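Long-range contact in carboxylic ester hydrolase (Aspergillus niger, PDB 7K4O), which probably hydrolyses ester bonds of tannins and related phenolic esters as a secreted fungal serine esterase of the tannase family: residues 206-211 and 411-416. Numbering follows the deposited sequence.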
ATOM      1  N   ALA A 206      -9.716  -7.703   5.939  1.00 19.51           N
ATOM      2  CA  ALA A 206      -8.606  -7.280   5.062  1.00 19.52           C
ATOM      3  C   ALA A 206      -7.755  -6.249   5.810  1.00 19.46           C
ATOM      4  O   ALA A 206      -8.308  -5.307   6.388  1.00 21.58           O
ATOM      5  CB  ALA A 206      -9.144  -6.681   3.784  1.00 21.17           C
ATOM      6  N   ILE A 207      -6.463  -6.454   5.817  1.00 20.16           N
ATOM      7  CA  ILE A 207      -5.420  -5.575   6.398  1.00 19.42           C
ATOM      8  C   ILE A 207      -4.657  -4.921   5.251  1.00 18.40           C
ATOM      9  O   ILE A 207      -4.009  -5.608   4.460  1.00 20.39           O
ATOM     10  CB  ILE A 207      -4.461  -6.350   7.313  1.00 19.99           C
ATOM     11  CG1 ILE A 207      -5.189  -7.048   8.456  1.00 21.77           C
ATOM     12  CG2 ILE A 207      -3.363  -5.454   7.805  1.00 21.19           C
ATOM     13  CD1 ILE A 207      -4.386  -8.200   9.004  1.00 23.21           C
ATOM     14  N   ILE A 208      -4.807  -3.611   5.130  1.00 20.50           N
ATOM     15  CA  ILE A 208      -4.372  -2.834   3.936  1.00 20.51           C
ATOM     16  C   ILE A 208      -3.518  -1.647   4.353  1.00 19.73           C
ATOM     17  O   ILE A 208      -4.039  -0.773   5.043  1.00 21.62           O
ATOM     18  CB  ILE A 208      -5.572  -2.406   3.097  1.00 21.43           C
ATOM     19  CG1 ILE A 208      -6.245  -3.645   2.514  1.00 22.82           C
ATOM     20  CG2 ILE A 208      -5.100  -1.441   2.002  1.00 22.35           C
ATOM     21  CD1 ILE A 208      -7.612  -3.411   1.972  1.00 22.36           C
ATOM     22  N   GLY A 209      -2.267  -1.684   3.942  1.00 21.23           N
ATOM     23  CA  GLY A 209      -1.372  -0.530   4.093  1.00 21.45           C
ATOM     24  C   GLY A 209      -1.270   0.321   2.831  1.00 22.80           C
ATOM     25  O   GLY A 209      -1.132  -0.273   1.728  1.00 23.24           O
ATOM     26  N   ALA A 210      -1.238   1.656   2.995  1.00 21.07           N
ATOM     27  CA  ALA A 210      -0.885   2.685   1.963  1.00 23.57           C
ATOM     28  C   ALA A 210      -1.121   2.164   0.548  1.00 21.02           C
ATOM     29  O   ALA A 210      -0.184   1.906  -0.204  1.00 22.94           O
ATOM     30  CB  ALA A 210       0.562   3.086   2.133  1.00 24.34           C
ATOM     31  N   PRO A 211      -2.383   1.970   0.157  1.00 22.76           N
ATOM     32  CA  PRO A 211      -2.664   1.300  -1.099  1.00 21.30           C
ATOM     33  C   PRO A 211      -2.367   2.168  -2.330  1.00 20.42           C
ATOM     34  O   PRO A 211      -2.770   3.355  -2.342  1.00 21.16           O
ATOM     35  CB  PRO A 211      -4.144   0.948  -0.971  1.00 21.26           C
ATOM     36  CG  PRO A 211      -4.716   1.982  -0.032  1.00 23.40           C
ATOM     37  CD  PRO A 211      -3.596   2.239   0.940  1.00 22.75           C
ATOM     38  N   VAL A 411     -12.308  -4.129   7.725  1.00 20.01           N
ATOM     39  CA  VAL A 411     -11.048  -3.612   7.163  1.00 19.87           C
ATOM     40  C   VAL A 411     -10.293  -2.827   8.224  1.00 20.43           C
ATOM     41  O   VAL A 411     -10.901  -1.941   8.865  1.00 20.88           O
ATOM     42  CB  VAL A 411     -11.302  -2.737   5.919  1.00 21.46           C
ATOM     43  CG1 VAL A 411     -10.021  -2.113   5.401  1.00 21.51           C
ATOM     44  CG2 VAL A 411     -12.017  -3.524   4.825  1.00 21.43           C
ATOM     45  N   ILE A 412      -9.005  -3.064   8.303  1.00 21.27           N
ATOM     46  CA  ILE A 412      -8.001  -2.196   8.984  1.00 20.43           C
ATOM     47  C   ILE A 412      -7.120  -1.625   7.870  1.00 21.18           C
ATOM     48  O   ILE A 412      -6.477  -2.392   7.152  1.00 21.45           O
ATOM     49  CB  ILE A 412      -7.159  -2.959  10.030  1.00 21.88           C
ATOM     50  CG1 ILE A 412      -8.017  -3.406  11.200  1.00 22.68           C
ATOM     51  CG2 ILE A 412      -5.977  -2.111  10.452  1.00 24.54           C
ATOM     52  CD1 ILE A 412      -7.315  -4.340  12.139  1.00 26.83           C
ATOM     53  N   HIS A 413      -7.175  -0.321   7.711  1.00 21.46           N
ATOM     54  CA  HIS A 413      -6.425   0.425   6.684  1.00 21.12           C
ATOM     55  C   HIS A 413      -5.460   1.367   7.412  1.00 19.61           C
ATOM     56  O   HIS A 413      -5.907   2.124   8.288  1.00 21.94           O
ATOM     57  CB  HIS A 413      -7.458   1.147   5.837  1.00 21.89           C
ATOM     58  CG  HIS A 413      -6.978   1.984   4.704  1.00 22.11           C
ATOM     59  ND1 HIS A 413      -7.879   2.630   3.895  1.00 22.53           N
ATOM     60  CD2 HIS A 413      -5.747   2.325   4.269  1.00 22.11           C
ATOM     61  CE1 HIS A 413      -7.203   3.333   2.982  1.00 21.87           C
ATOM     62  NE2 HIS A 413      -5.908   3.175   3.175  1.00 21.66           N
ATOM     63  N   PHE A 414      -4.207   1.354   7.025  1.00 20.87           N
ATOM     64  CA  PHE A 414      -3.210   2.258   7.659  1.00 22.06           C
ATOM     65  C   PHE A 414      -2.346   2.913   6.599  1.00 22.28           C
ATOM     66  O   PHE A 414      -2.203   2.416   5.481  1.00 22.49           O
ATOM     67  CB  PHE A 414      -2.364   1.525   8.702  1.00 23.85           C
ATOM     68  CG  PHE A 414      -1.485   0.448   8.158  1.00 23.51           C
ATOM     69  CD1 PHE A 414      -2.000  -0.824   7.920  1.00 22.31           C
ATOM     70  CD2 PHE A 414      -0.141   0.689   7.910  1.00 23.46           C
ATOM     71  CE1 PHE A 414      -1.197  -1.792   7.351  1.00 23.29           C
ATOM     72  CE2 PHE A 414       0.654  -0.289   7.366  1.00 24.40           C
ATOM     73  CZ  PHE A 414       0.128  -1.540   7.119  1.00 23.11           C
ATOM     74  N   HIS A 415      -1.730   4.037   6.967  1.00 23.39           N
ATOM     75  CA  HIS A 415      -0.903   4.818   6.032  1.00 23.10           C
ATOM     76  C   HIS A 415       0.121   5.658   6.812  1.00 23.29           C
ATOM     77  O   HIS A 415      -0.300   6.367   7.743  1.00 23.64           O
ATOM     78  CB  HIS A 415      -1.827   5.667   5.151  1.00 23.90           C
ATOM     79  CG  HIS A 415      -1.214   6.089   3.870  1.00 22.76           C
ATOM     80  ND1 HIS A 415      -1.939   6.062   2.680  1.00 24.07           N
ATOM     81  CD2 HIS A 415       0.026   6.575   3.560  1.00 25.31           C
ATOM     82  CE1 HIS A 415      -1.159   6.490   1.703  1.00 24.08           C
ATOM     83  NE2 HIS A 415       0.057   6.804   2.195  1.00 23.38           N
ATOM     84  N   GLY A 416       1.378   5.630   6.428  1.00 24.75           N
ATOM     85  CA  GLY A 416       2.392   6.475   7.078  1.00 26.44           C
ATOM     86  C   GLY A 416       2.155   7.955   6.856  1.00 26.67           C
ATOM     87  O   GLY A 416       1.870   8.368   5.728  1.00 25.25           O
TER
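The carbonyl oxygen of I208 is gripped twice from the neighbouring strand: F414 N donates a hydrogen bond to I208 O at 2.9 Å, and H413 CA makes a CA-H...O contact with I208 O at 3.1 Å. This is a worked example of a parallel beta ladder in the core of an alpha/beta-hydrolase sheet; residues 206-209 and 411-416, parts of strands 205-209 and 410-416, run 12° from parallel. In it, I412 N bonds to A206 O, I208 N to I412 O, and A210 N to F414 O at 2.8 Å, which carries the pairing one residue past the end of the first strand. I207, I412 and F414 lie on the sheet face covered by helix 481-491, whereas A206, I208, V411 and H413 lie on the face where W193 of helix 187-196 packs. F414 CG stands between its own backbone N and carbonyl carbon (chi1 65°), a rotation that lays the phenyl ring over G209: the CA of G209 sits 3.6 Å from the centroid of the F414 ring, off-centre toward the rim, in a CH-pi contact, while I207 CG2 meets the ring edge. The H413 ring meets P211 in van der Waals contact, NE2 3.3 Å from P211 CD, the two side chains crossing at about a right angle. H413 ND1 hydrogen-bonds Y455 OH, while S427 OG is bonded to both H413 NE2 and H415 ND1, and I422 O to H415 NE2, which fixes both rings. At their C-terminal ends the two strands come near the gallate pocket, the A210 side chain about 8 Å from the bound gallate; the H415 side chain touches residues of the probable Ser-His-Asp triad, and A210 packs on its D419. A210 CB makes a CH-pi contact over the face of the H415 ring, 3.7 Å from its centroid and 5° off the normal.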